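Aromatic amino acid aminotransferase I (Candida albicans WO-1, PDB 6HNU) probably catalyses pyridoxal 5'-phosphate-dependent transfer of the amino group from aromatic L-amino acids to 2-oxoglutarate, yielding aromatic oxo-acids and L-glutamate. Local coordinates at residues A60-P65 with N79-E84; G106-L111 with S328-S333; L160-T165 with T215-T220; I235-D240 with D287-V292; E422-Q427 with G482-A487. All coordinates share one frame; numbering follows the deposited sequence.

Contact 1: residues A60-P65 with N79-E84; sequences ADIPTP and NKTTIE
A two-stranded antiparallel ladder pairs Ala-60, Asp-61 and Ile-62 with Ile-83, Thr-82 and Thr-81, in that order. Ala-60/Ile-83 and Ile-62/Thr-81 are its hydrogen-bonded pairs; in the second, Ile-62 N reaches Thr-81 O at 2.9 Å and Thr-81 N returns the bond to Ile-62 O. Asp-61 and Thr-82 form the non-hydrogen-bonded pair between them, side chains side by side. Here Thr-82 OG1, anti to its carbonyl carbon (chi1 -59°), donates to Asp-61 OD1 at 2.6 Å, meeting the carboxylate from above its plane. A short hydroxyl suits this close pair; the flexible Lys-80 lays CD 3.4 Å from Asp-61 OD2, and its NZ makes a long salt bridge with that oxygen at 4.0 Å. The face with Ala-60, Ile-62 and Ile-83 is largely apolar: Thr-81 contributes its methyl, CG2 lying 3.6 Å from Ile-62 CG1, Ile-62 and Ile-83 cross at about a right angle, and Ala-60 is small enough to fit beside Ile-83. Past the ladder, Asn-79 OD1 takes the backbone N of Thr-64 at 2.9 Å in a nearly straight bond (172°), so a side-chain amide carries the pairing into the loop. Trp-347 of helix 334-377 packs on Ile-62 and donates to Pro-63 O, whereas Ala-60 and Asp-61 also pair with a strand of the second subunit, extending the sheet across the dimer interface.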
# COMPACT_ATOMS: atom_id res chain seq x y z
N ALA B 60 -9.35 -8.96 -19.36
CA ALA B 60 -10.60 -8.85 -18.59
C ALA B 60 -11.79 -8.68 -19.54
O ALA B 60 -11.63 -8.08 -20.61
CB ALA B 60 -10.52 -7.69 -17.63
N ASP B 61 -12.95 -9.20 -19.13
CA ASP B 61 -14.22 -8.98 -19.83
C ASP B 61 -14.96 -7.90 -19.06
O ASP B 61 -15.08 -8.04 -17.82
CB ASP B 61 -15.01 -10.27 -19.91
CG ASP B 61 -14.43 -11.30 -20.87
OD1 ASP B 61 -13.40 -10.99 -21.56
OD2 ASP B 61 -15.03 -12.38 -20.91
N ILE B 62 -15.35 -6.83 -19.75
CA ILE B 62 -15.96 -5.61 -19.15
C ILE B 62 -17.20 -5.23 -19.94
O ILE B 62 -17.34 -5.62 -21.10
CB ILE B 62 -14.91 -4.49 -19.11
CG1 ILE B 62 -14.63 -3.90 -20.50
CG2 ILE B 62 -13.64 -5.05 -18.45
CD1 ILE B 62 -13.53 -2.84 -20.51
N PRO B 63 -18.12 -4.46 -19.33
CA PRO B 63 -19.31 -3.99 -20.05
C PRO B 63 -18.98 -2.89 -21.08
O PRO B 63 -17.84 -2.37 -21.04
CB PRO B 63 -20.25 -3.52 -18.92
CG PRO B 63 -19.32 -3.15 -17.79
CD PRO B 63 -18.16 -4.13 -17.89
N THR B 64 -19.96 -2.58 -21.96
CA THR B 64 -19.75 -1.69 -23.13
C THR B 64 -20.57 -0.42 -22.98
O THR B 64 -21.76 -0.46 -22.69
CB THR B 64 -20.03 -2.41 -24.46
OG1 THR B 64 -21.38 -2.89 -24.42
CG2 THR B 64 -19.08 -3.56 -24.68
N PRO B 65 -19.95 0.77 -23.16
CA PRO B 65 -20.71 2.00 -23.19
C PRO B 65 -21.75 1.88 -24.30
O PRO B 65 -21.46 1.26 -25.33
CB PRO B 65 -19.68 3.06 -23.52
CG PRO B 65 -18.35 2.46 -23.11
CD PRO B 65 -18.51 0.98 -23.37
N ASN B 79 -22.91 -6.47 -24.51
CA ASN B 79 -22.43 -5.79 -23.27
C ASN B 79 -21.18 -6.50 -22.72
O ASN B 79 -20.96 -6.47 -21.49
CB ASN B 79 -23.51 -5.74 -22.19
CG ASN B 79 -23.17 -4.78 -21.06
OD1 ASN B 79 -22.53 -3.74 -21.30
ND2 ASN B 79 -23.58 -5.13 -19.85
N LYS B 80 -20.34 -7.08 -23.58
CA LYS B 80 -19.06 -7.69 -23.14
C LYS B 80 -18.00 -7.37 -24.17
O LYS B 80 -18.19 -7.76 -25.34
CB LYS B 80 -19.12 -9.20 -22.96
CG LYS B 80 -17.87 -9.81 -22.33
CD LYS B 80 -18.11 -11.20 -21.74
CE LYS B 80 -18.46 -12.27 -22.76
NZ LYS B 80 -17.60 -12.15 -23.96
N THR B 81 -16.94 -6.70 -23.76
CA THR B 81 -15.71 -6.58 -24.58
C THR B 81 -14.53 -7.14 -23.78
O THR B 81 -14.53 -7.02 -22.53
CB THR B 81 -15.55 -5.15 -25.11
OG1 THR B 81 -14.62 -5.17 -26.20
CG2 THR B 81 -15.08 -4.17 -24.06
N THR B 82 -13.59 -7.77 -24.47
CA THR B 82 -12.36 -8.31 -23.86
C THR B 82 -11.24 -7.29 -24.08
O THR B 82 -10.91 -7.00 -25.24
CB THR B 82 -12.04 -9.72 -24.38
OG1 THR B 82 -13.16 -10.54 -24.06
CG2 THR B 82 -10.75 -10.29 -23.81
N ILE B 83 -10.67 -6.78 -22.99
CA ILE B 83 -9.43 -5.95 -23.05
C ILE B 83 -8.25 -6.90 -22.76
O ILE B 83 -8.38 -7.80 -21.93
CB ILE B 83 -9.49 -4.75 -22.07
CG1 ILE B 83 -9.94 -5.20 -20.68
CG2 ILE B 83 -10.41 -3.68 -22.64
CD1 ILE B 83 -9.76 -4.18 -19.57
N GLU B 84 -7.15 -6.66 -23.43
CA GLU B 84 -5.92 -7.47 -23.37
C GLU B 84 -4.75 -6.53 -23.13
O GLU B 84 -4.64 -5.49 -23.83
CB GLU B 84 -5.73 -8.21 -24.69
CG GLU B 84 -6.82 -9.22 -24.96
CD GLU B 84 -6.40 -10.23 -26.02
OE1 GLU B 84 -5.90 -9.77 -27.05
OE2 GLU B 84 -6.51 -11.47 -25.77
O HOH W 1 -14.74 -13.39 -23.08
O HOH W 2 -23.78 -2.04 -23.30

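Contact 2: residues G106-L111 with S328-S333; sequences GSTFGL and SVQNPS. Unlike the reference sequence in segment 106-111: Leu-111 (reference Ser).
With OG1 anti to its carbonyl carbon (chi1 -78°), Thr-108 aims its hydroxyl at the backbone of Gln-330, while Asn-331 has an unusual chi1 of -103° that places CG off the staggered positions, and its amide meets the carbonyl of Ser-107. Thr-108 OG1 donates to Gln-330 O at 2.7 Å, lying in the carbonyl plane; the methyl CG2 rests against the same oxygen at 3.4 Å. A threonine suits the place because its hydroxyl bonds the loop while the side chain also touches Val-322 of helix 315-327. Asn-331 ND2 donates a hydrogen bond to Ser-107 O at 3.1 Å, approaching from well above the carbonyl plane although the oxygen lies in the plane of the amide. The same nitrogen donates to a water 2.8 Å away, which also accepts from Gly-106 N at 3.0 Å and donates to Gln-330 OE1 at 2.8 Å. The 106-111 loop is shaped by a type I turn from Ser-107 to Gly-110, with Ser-107 OG accepting from Phe-109 N in an ST turn; at Gly-110's backbone angles a CB would collide with the preceding carbonyl oxygen. Gln-330 packs on Tyr-105, a cofactor-binding residue, and its side chain is about 4 Å from a bound phenylalanine. Built from neutral donors and acceptors with a bridging water, the contact ties two loops beside the active site without using a charged side chain.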
# COMPACT_ATOMS: atom_id res chain seq x y z
N GLY B 106 8.71 1.01 -11.19
CA GLY B 106 8.75 2.27 -11.96
C GLY B 106 8.59 3.49 -11.09
O GLY B 106 8.65 3.36 -9.85
N SER B 107 8.37 4.65 -11.72
CA SER B 107 8.20 5.96 -11.03
C SER B 107 7.06 5.84 -10.01
O SER B 107 5.96 5.31 -10.38
CB SER B 107 7.92 7.07 -12.00
OG SER B 107 7.55 8.25 -11.29
N THR B 108 7.28 6.33 -8.80
CA THR B 108 6.25 6.28 -7.72
C THR B 108 5.14 7.31 -8.00
O THR B 108 4.10 7.23 -7.38
CB THR B 108 6.93 6.44 -6.34
OG1 THR B 108 7.52 5.18 -5.98
CG2 THR B 108 5.96 6.82 -5.25
N PHE B 109 5.36 8.28 -8.90
CA PHE B 109 4.32 9.27 -9.28
C PHE B 109 3.15 8.53 -9.94
O PHE B 109 2.01 8.93 -9.74
CB PHE B 109 4.86 10.32 -10.25
CG PHE B 109 5.73 11.37 -9.62
CD1 PHE B 109 7.07 11.12 -9.37
CD2 PHE B 109 5.24 12.64 -9.37
CE1 PHE B 109 7.89 12.10 -8.84
CE2 PHE B 109 6.06 13.62 -8.84
CZ PHE B 109 7.37 13.33 -8.54
N GLY B 110 3.45 7.49 -10.71
CA GLY B 110 2.47 6.61 -11.38
C GLY B 110 2.87 6.33 -12.81
O GLY B 110 3.82 6.99 -13.32
N LEU B 111 2.20 5.38 -13.47
CA LEU B 111 2.52 5.07 -14.89
C LEU B 111 1.93 6.14 -15.80
O LEU B 111 0.80 6.55 -15.58
CB LEU B 111 1.99 3.67 -15.19
CG LEU B 111 2.71 2.54 -14.46
CD1 LEU B 111 1.81 1.31 -14.36
CD2 LEU B 111 4.05 2.23 -15.11
N SER B 328 7.14 3.58 1.62
CA SER B 328 5.93 3.01 2.28
C SER B 328 5.28 2.04 1.29
O SER B 328 5.80 0.89 1.15
CB SER B 328 5.05 4.11 2.83
OG SER B 328 4.47 4.92 1.81
N VAL B 329 4.39 2.49 0.43
CA VAL B 329 3.62 1.54 -0.43
C VAL B 329 4.32 1.25 -1.76
O VAL B 329 3.94 0.23 -2.37
CB VAL B 329 2.16 1.98 -0.64
CG1 VAL B 329 1.43 1.91 0.68
CG2 VAL B 329 2.05 3.35 -1.26
N GLN B 330 5.22 2.13 -2.20
CA GLN B 330 6.06 2.00 -3.42
C GLN B 330 5.23 2.38 -4.66
O GLN B 330 5.53 3.41 -5.32
CB GLN B 330 6.67 0.60 -3.39
CG GLN B 330 8.11 0.57 -3.85
CD GLN B 330 8.17 0.50 -5.35
OE1 GLN B 330 7.29 -0.08 -5.99
NE2 GLN B 330 9.20 1.11 -5.91
N ASN B 331 4.16 1.63 -4.94
CA ASN B 331 3.32 1.86 -6.14
C ASN B 331 2.10 0.97 -6.04
O ASN B 331 2.17 -0.02 -5.35
CB ASN B 331 4.08 1.51 -7.43
CG ASN B 331 4.56 2.76 -8.13
OD1 ASN B 331 3.86 3.78 -8.12
ND2 ASN B 331 5.74 2.69 -8.75
N PRO B 332 0.98 1.31 -6.70
CA PRO B 332 -0.13 0.37 -6.81
C PRO B 332 0.29 -0.88 -7.58
O PRO B 332 1.28 -0.81 -8.36
CB PRO B 332 -1.16 1.14 -7.66
CG PRO B 332 -0.77 2.58 -7.49
CD PRO B 332 0.73 2.55 -7.44
N SER B 333 -0.48 -1.95 -7.41
CA SER B 333 -0.42 -3.16 -8.26
C SER B 333 -0.36 -2.76 -9.74
O SER B 333 -1.25 -1.98 -10.23
CB SER B 333 -1.62 -4.04 -8.06
OG SER B 333 -1.68 -5.04 -9.07
O HOH W 3 7.10 0.30 -8.72

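Contact 3: residues L160-T165 with T215-T220; sequences LVEEYT and TGQNPT
Glu-162, the last residue of strand 158-162, reaches tip to tip toward Gln-217, whose NE2 donates to Glu-162 OE1 at 3.0 Å. The bond is nearly straight (168° at the hydrogen); the nitrogen stands well above the carboxylate plane, and the carboxylate and amide planes are nearly perpendicular (87°). A glutamate can serve several donors here: OE1 also accepts from Ile-213 N, and OE2 bonds to Thr-212 OG1. Next along the chain, Tyr-164 offers its backbone oxygen to the second proton of Gln-217 NE2 at 2.8 Å, this time in the carbonyl plane. One amide thus joins a side chain to the main chain two residues on. Its bend at chi2 (-82°) swings CD toward the first segment, and Gln-217 OE1 accepts from both OG1 and the backbone N of Thr-220, at 2.6 Å and 3.0 Å. Strands 158-162 and 209-212 are parallel neighbours in the large mixed sheet of this aminotransferase fold, and the loops beyond them carry cofactor residues: Asn-218 ND2 donates to O3 of pyridoxal-5'-phosphate, while its OD1 accepts from Arg-463. The peptide between Asn-218 and Pro-219 is cis, as in related aminotransferases of this family. The proline ring packs against Tyr-164, with CD 3.7 Å from Tyr-164 CB, and the Tyr-164 ring meets Phe-461 edge-to-face. Thr-165 follows, its CA making a CH...O contact of 3.3 Å with Asn-218 O just ahead of Phe-166, another residue of the cofactor site.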
# COMPACT_ATOMS: atom_id res chain seq x y z
N LEU B 160 -8.69 19.57 12.16
CA LEU B 160 -10.14 19.69 12.33
C LEU B 160 -10.78 18.55 11.54
O LEU B 160 -10.32 18.30 10.38
CB LEU B 160 -10.63 21.06 11.86
CG LEU B 160 -9.91 22.26 12.49
CD1 LEU B 160 -10.39 23.53 11.83
CD2 LEU B 160 -10.16 22.28 13.98
N VAL B 161 -11.77 17.91 12.16
CA VAL B 161 -12.59 16.83 11.54
C VAL B 161 -14.06 17.17 11.75
O VAL B 161 -14.36 17.87 12.73
CB VAL B 161 -12.26 15.43 12.07
CG1 VAL B 161 -10.77 15.07 11.91
CG2 VAL B 161 -12.66 15.27 13.54
N GLU B 162 -14.94 16.64 10.89
CA GLU B 162 -16.40 16.67 11.07
C GLU B 162 -16.72 16.00 12.42
O GLU B 162 -16.12 14.97 12.74
CB GLU B 162 -17.10 16.06 9.86
CG GLU B 162 -16.92 16.96 8.65
CD GLU B 162 -16.99 16.33 7.28
OE1 GLU B 162 -16.56 15.18 7.13
OE2 GLU B 162 -17.41 17.06 6.36
N GLU B 163 -17.65 16.56 13.20
CA GLU B 163 -17.86 16.06 14.58
C GLU B 163 -18.41 14.64 14.55
O GLU B 163 -18.22 13.96 15.54
CB GLU B 163 -18.76 16.97 15.43
CG GLU B 163 -20.22 16.89 15.06
CD GLU B 163 -21.14 17.73 15.94
OE1 GLU B 163 -21.87 18.54 15.39
OE2 GLU B 163 -21.14 17.53 17.14
N TYR B 164 -19.04 14.19 13.46
CA TYR B 164 -19.32 12.78 13.15
C TYR B 164 -18.60 12.45 11.85
O TYR B 164 -18.82 13.16 10.87
CB TYR B 164 -20.79 12.44 12.98
CG TYR B 164 -21.60 12.74 14.21
CD1 TYR B 164 -22.10 14.01 14.43
CD2 TYR B 164 -21.75 11.80 15.20
CE1 TYR B 164 -22.77 14.34 15.60
CE2 TYR B 164 -22.48 12.08 16.35
CZ TYR B 164 -22.98 13.36 16.56
OH TYR B 164 -23.66 13.69 17.69
N THR B 165 -17.72 11.46 11.90
CA THR B 165 -16.88 11.18 10.69
C THR B 165 -16.47 9.70 10.66
O THR B 165 -16.95 8.91 11.49
CB THR B 165 -15.69 12.15 10.66
OG1 THR B 165 -15.13 12.04 9.34
CG2 THR B 165 -14.68 11.91 11.76
N THR B 215 -18.92 15.27 0.21
CA THR B 215 -19.98 14.72 -0.66
C THR B 215 -20.43 13.34 -0.17
O THR B 215 -19.63 12.38 -0.23
CB THR B 215 -19.55 14.67 -2.13
OG1 THR B 215 -18.94 15.93 -2.44
CG2 THR B 215 -20.71 14.41 -3.05
N GLY B 216 -21.67 13.20 0.30
CA GLY B 216 -22.14 11.90 0.79
C GLY B 216 -21.43 11.55 2.10
O GLY B 216 -20.95 10.38 2.27
N GLN B 217 -21.24 12.58 2.92
CA GLN B 217 -20.47 12.56 4.19
C GLN B 217 -20.81 11.28 4.97
O GLN B 217 -21.97 10.91 5.02
CB GLN B 217 -20.83 13.79 5.01
CG GLN B 217 -19.83 14.20 6.08
CD GLN B 217 -19.92 13.45 7.39
OE1 GLN B 217 -20.95 12.89 7.76
NE2 GLN B 217 -18.79 13.42 8.10
N ASN B 218 -19.78 10.60 5.49
CA ASN B 218 -19.94 9.37 6.30
C ASN B 218 -19.75 9.79 7.76
O ASN B 218 -18.63 10.18 8.12
CB ASN B 218 -18.91 8.34 5.85
CG ASN B 218 -18.95 7.03 6.60
OD1 ASN B 218 -19.84 6.79 7.41
ND2 ASN B 218 -18.04 6.13 6.28
N PRO B 219 -20.75 9.67 8.68
CA PRO B 219 -22.01 8.95 8.50
C PRO B 219 -23.31 9.71 8.19
O PRO B 219 -24.33 9.07 8.05
CB PRO B 219 -22.20 8.43 9.95
CG PRO B 219 -21.82 9.60 10.78
CD PRO B 219 -20.61 10.14 10.07
N THR B 220 -23.27 11.04 8.10
CA THR B 220 -24.48 11.91 8.13
C THR B 220 -25.25 11.81 6.81
O THR B 220 -26.48 11.99 6.84
CB THR B 220 -24.14 13.35 8.49
OG1 THR B 220 -23.34 13.88 7.42
CG2 THR B 220 -23.45 13.47 9.83

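Contact 4: residues I235-D240 with D287-V292; sequences IACKYD and DVEGRV
The Arg-291 guanidinium has the backbone oxygen of Ala-236 over one face, 3.5 Å above its plane and offset toward the rim, with Cys-237 CA over the same face; Asp-240 OD1 and Glu-289 OE1 lie at its edges, in plane. Together the three charged residues form a salt-bridge network between the C-terminal end of helix 226-239 and the loop leading into strand 292-297 of the large sheet. Arg-291 grips Asp-240 end-on: NH2 at 2.9 Å and NH1 at 3.0 Å both donate to OD1, the NH2 bond using the anti lone pair. The Asp-240 carboxylate plane is nearly perpendicular to the guanidinium (88°). On the other edge the grip on Glu-289 is side-on, NE and NH1 both reaching OE1. With NH2 also donating to Phe-241 O, all five N-H groups of the guanidinium have acceptors, which makes arginine apt for this buried position. Two flanking carboxylates would probably favour its charged form. Asp-240 leaves the helix with positive phi, and its OD2 bonds to His-14. Within the 287-292 loop, Gly-290, the last residue of a type I turn that starts at Asp-287, has positive phi, which glycine adopts readily, and Asp-287 OD1 accepts from Arg-291 N at 2.8 Å. The small Ala-236 lets the arginine chain come close, and Cys-237 SG rests 3.4 Å from Glu-289 CD.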
# COMPACT_ATOMS: atom_id res chain seq x y z
N ILE B 235 -12.48 30.52 4.97
CA ILE B 235 -11.94 30.33 6.35
C ILE B 235 -10.56 29.68 6.25
O ILE B 235 -9.63 30.16 6.91
CB ILE B 235 -12.93 29.52 7.18
CG1 ILE B 235 -14.23 30.32 7.37
CG2 ILE B 235 -12.32 29.08 8.49
CD1 ILE B 235 -15.36 29.46 7.80
N ALA B 236 -10.40 28.66 5.40
CA ALA B 236 -9.08 27.98 5.22
C ALA B 236 -8.06 29.02 4.73
O ALA B 236 -6.95 29.03 5.22
CB ALA B 236 -9.23 26.83 4.25
N CYS B 237 -8.46 29.96 3.88
CA CYS B 237 -7.53 30.97 3.32
C CYS B 237 -7.19 31.99 4.41
O CYS B 237 -6.02 32.38 4.51
CB CYS B 237 -8.09 31.66 2.10
SG CYS B 237 -8.28 30.57 0.66
N LYS B 238 -8.17 32.38 5.20
CA LYS B 238 -8.03 33.47 6.20
C LYS B 238 -7.15 32.98 7.33
O LYS B 238 -6.31 33.75 7.82
CB LYS B 238 -9.42 33.93 6.68
CG LYS B 238 -9.45 34.89 7.88
CD LYS B 238 -10.87 35.26 8.31
CE LYS B 238 -10.92 36.27 9.43
NZ LYS B 238 -12.32 36.55 9.85
N TYR B 239 -7.28 31.72 7.74
CA TYR B 239 -6.49 31.22 8.88
C TYR B 239 -5.31 30.37 8.38
O TYR B 239 -4.56 29.89 9.21
CB TYR B 239 -7.39 30.50 9.86
CG TYR B 239 -8.38 31.43 10.49
CD1 TYR B 239 -7.98 32.29 11.51
CD2 TYR B 239 -9.68 31.52 10.01
CE1 TYR B 239 -8.88 33.15 12.10
CE2 TYR B 239 -10.59 32.40 10.57
CZ TYR B 239 -10.18 33.21 11.63
OH TYR B 239 -11.06 34.09 12.19
N ASP B 240 -5.16 30.21 7.07
CA ASP B 240 -4.01 29.48 6.46
C ASP B 240 -3.89 28.05 6.99
O ASP B 240 -2.85 27.68 7.52
CB ASP B 240 -2.72 30.27 6.65
CG ASP B 240 -1.57 29.69 5.85
OD1 ASP B 240 -1.84 29.05 4.81
OD2 ASP B 240 -0.41 29.86 6.31
N ASP B 287 -10.12 26.23 -5.60
CA ASP B 287 -8.84 26.32 -4.87
C ASP B 287 -7.85 27.22 -5.61
O ASP B 287 -6.79 26.77 -5.96
CB ASP B 287 -8.22 24.94 -4.65
CG ASP B 287 -6.98 24.96 -3.77
OD1 ASP B 287 -6.83 25.92 -2.94
OD2 ASP B 287 -6.16 24.04 -3.91
N VAL B 288 -8.14 28.51 -5.69
CA VAL B 288 -7.24 29.50 -6.34
C VAL B 288 -5.87 29.49 -5.65
O VAL B 288 -4.89 29.73 -6.37
CB VAL B 288 -7.90 30.90 -6.41
CG1 VAL B 288 -9.20 30.84 -7.19
CG2 VAL B 288 -8.12 31.51 -5.05
N GLU B 289 -5.78 29.21 -4.35
CA GLU B 289 -4.53 29.33 -3.56
C GLU B 289 -3.71 28.01 -3.57
O GLU B 289 -2.54 28.05 -3.15
CB GLU B 289 -4.80 29.77 -2.13
CG GLU B 289 -5.51 31.11 -2.02
CD GLU B 289 -5.40 31.79 -0.67
OE1 GLU B 289 -4.98 31.15 0.29
OE2 GLU B 289 -5.73 32.99 -0.60
N GLY B 290 -4.27 26.87 -4.01
CA GLY B 290 -3.53 25.58 -3.96
C GLY B 290 -3.42 25.02 -2.54
O GLY B 290 -2.47 24.30 -2.28
N ARG B 291 -4.39 25.28 -1.66
CA ARG B 291 -4.34 24.75 -0.28
C ARG B 291 -5.32 23.57 -0.14
O ARG B 291 -5.66 23.20 1.02
CB ARG B 291 -4.61 25.92 0.68
CG ARG B 291 -6.02 26.52 0.56
CD ARG B 291 -6.32 27.47 1.69
NE ARG B 291 -5.37 28.57 1.72
CZ ARG B 291 -4.29 28.66 2.51
NH1 ARG B 291 -3.49 29.71 2.40
NH2 ARG B 291 -4.03 27.74 3.42
N VAL B 292 -5.81 23.03 -1.26
CA VAL B 292 -6.70 21.82 -1.20
C VAL B 292 -5.88 20.60 -1.65
O VAL B 292 -5.20 20.69 -2.69
CB VAL B 292 -8.00 21.99 -2.00
CG1 VAL B 292 -8.88 20.76 -1.90
CG2 VAL B 292 -8.77 23.19 -1.54
O HOH W 4 -4.29 33.03 2.46

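Contact 5: residues E422-Q427 with G482-A487; sequences EQAIKQ and GKAVRA
Gln-427 NE2 donates to Gln-423 OE1 at 2.9 Å, a bond within the 422-427 segment that joins two side chains one helical turn apart, both of which lie against the 482-487 helix. It is straight (162° at the hydrogen) and runs in the planes of both amides. Gln-423 NE2 is engaged too, by Glu-488 OE2 farther along the second helix. The CB of Ala-484 projects from the 482-487 helix toward Gln-423, Ala-424 and Gln-427, touching Ala-424 N at 3.4 Å and lying 3.7 Å from Gln-427 CG. Gln-423 has CG anti to its backbone N (chi1 -177°), which lays CG 3.5 Å from Ala-484 O. Alanine at 424 and 484 lets the backbones come close, the short segment axes approaching to 8.4 Å at 130° between their directions. Beside it, Gln-427 OE1 meets CD of Lys-483 at 3.5 Å, their side chains crossing at about a right angle, and Ala-487 CB packs on the Gln-423 amide. Helix 413-426 leads into strand 429-433 and helix 471-489 follows strand 459-465, neighbours in the small antiparallel sheet; Val-485 turns from the contact to pack on Pro-379 and Val-382, and Ile-425 packs on Tyr-34 of the second subunit.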
# COMPACT_ATOMS: atom_id res chain seq x y z
N GLU B 422 -31.06 -2.06 20.20
CA GLU B 422 -31.45 -3.42 20.67
C GLU B 422 -32.83 -3.80 20.10
O GLU B 422 -32.99 -4.94 19.60
CB GLU B 422 -31.41 -3.47 22.20
CG GLU B 422 -30.02 -3.29 22.81
CD GLU B 422 -30.01 -3.04 24.32
OE1 GLU B 422 -31.07 -3.35 24.95
OE2 GLU B 422 -28.97 -2.56 24.86
N GLN B 423 -33.79 -2.88 20.15
CA GLN B 423 -35.18 -3.12 19.67
C GLN B 423 -35.17 -3.39 18.15
O GLN B 423 -35.78 -4.37 17.73
CB GLN B 423 -36.10 -1.96 20.05
CG GLN B 423 -37.55 -2.21 19.64
CD GLN B 423 -38.27 -3.21 20.52
OE1 GLN B 423 -38.90 -4.14 20.04
NE2 GLN B 423 -38.17 -3.02 21.83
N ALA B 424 -34.50 -2.56 17.37
CA ALA B 424 -34.28 -2.76 15.91
C ALA B 424 -33.81 -4.19 15.66
O ALA B 424 -34.42 -4.88 14.81
CB ALA B 424 -33.27 -1.75 15.38
N ILE B 425 -32.75 -4.61 16.35
CA ILE B 425 -32.16 -5.96 16.15
C ILE B 425 -33.23 -7.01 16.49
O ILE B 425 -33.42 -7.94 15.70
CB ILE B 425 -30.86 -6.15 16.97
CG1 ILE B 425 -29.69 -5.39 16.34
CG2 ILE B 425 -30.52 -7.62 17.09
CD1 ILE B 425 -28.67 -4.92 17.33
N LYS B 426 -33.94 -6.83 17.60
CA LYS B 426 -35.04 -7.75 17.98
C LYS B 426 -36.12 -7.76 16.87
O LYS B 426 -36.68 -8.81 16.61
CB LYS B 426 -35.58 -7.35 19.35
CG LYS B 426 -36.66 -8.26 19.92
CD LYS B 426 -37.36 -7.70 21.13
CE LYS B 426 -38.54 -8.54 21.58
NZ LYS B 426 -39.65 -7.69 22.03
N GLN B 427 -36.41 -6.63 16.23
CA GLN B 427 -37.41 -6.56 15.12
C GLN B 427 -36.83 -7.12 13.81
O GLN B 427 -37.62 -7.22 12.86
CB GLN B 427 -37.88 -5.12 14.91
CG GLN B 427 -38.64 -4.51 16.09
CD GLN B 427 -39.93 -5.23 16.45
OE1 GLN B 427 -40.63 -5.76 15.60
NE2 GLN B 427 -40.25 -5.21 17.74
N GLY B 482 -39.10 1.17 11.70
CA GLY B 482 -40.28 1.96 12.10
C GLY B 482 -40.98 1.31 13.29
O GLY B 482 -41.28 2.05 14.25
N LYS B 483 -41.19 -0.00 13.26
CA LYS B 483 -41.84 -0.77 14.36
C LYS B 483 -41.02 -0.61 15.65
O LYS B 483 -41.62 -0.46 16.73
CB LYS B 483 -41.81 -2.29 14.14
CG LYS B 483 -42.84 -2.88 13.19
CD LYS B 483 -43.04 -4.36 13.48
CE LYS B 483 -42.99 -5.23 12.24
NZ LYS B 483 -44.22 -5.11 11.42
N ALA B 484 -39.69 -0.73 15.52
CA ALA B 484 -38.76 -0.68 16.67
C ALA B 484 -38.86 0.70 17.30
O ALA B 484 -38.96 0.78 18.57
CB ALA B 484 -37.36 -1.05 16.21
N VAL B 485 -38.95 1.76 16.49
CA VAL B 485 -39.07 3.15 17.03
C VAL B 485 -40.46 3.28 17.68
O VAL B 485 -40.52 3.87 18.78
CB VAL B 485 -38.83 4.24 15.97
CG1 VAL B 485 -39.08 5.65 16.52
CG2 VAL B 485 -37.40 4.17 15.43
N ARG B 486 -41.50 2.72 17.05
CA ARG B 486 -42.89 2.78 17.60
C ARG B 486 -42.94 2.03 18.95
O ARG B 486 -43.45 2.61 19.93
CB ARG B 486 -43.91 2.27 16.56
CG ARG B 486 -45.04 3.27 16.26
CD ARG B 486 -45.75 3.12 14.91
NE ARG B 486 -45.62 1.75 14.46
CZ ARG B 486 -45.07 1.36 13.30
NH1 ARG B 486 -44.66 2.26 12.41
NH2 ARG B 486 -44.99 0.07 13.03
N ALA B 487 -42.42 0.81 19.02
CA ALA B 487 -42.31 0.05 20.29
C ALA B 487 -41.56 0.87 21.35
O ALA B 487 -42.06 0.97 22.48
CB ALA B 487 -41.68 -1.29 20.09

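How the contacts relate
Contact 1 comes first along the chain; contact 2 then closes a long loop within which contacts 3 and 4 are nested in series, and contact 5 follows near the C-terminus. Contacts 3 and 4, centres about 20 Å apart, share helix 226-239: the 215-220 loop leads into it, and contact 4 joins its end to the loop before strand 292-297. Contact 5 joins helices 413-426 and 471-489, which adjoin in sequence strands 429-433 and 459-465 of the small antiparallel sheet. Contact 1 packs on helix 334-377, and contact 2 includes the loop that leads into it; both touch the second subunit. Contact 3 holds the cofactor ligand Asn-218 and contact 2 packs on Tyr-105, consistent with a site built from several loops.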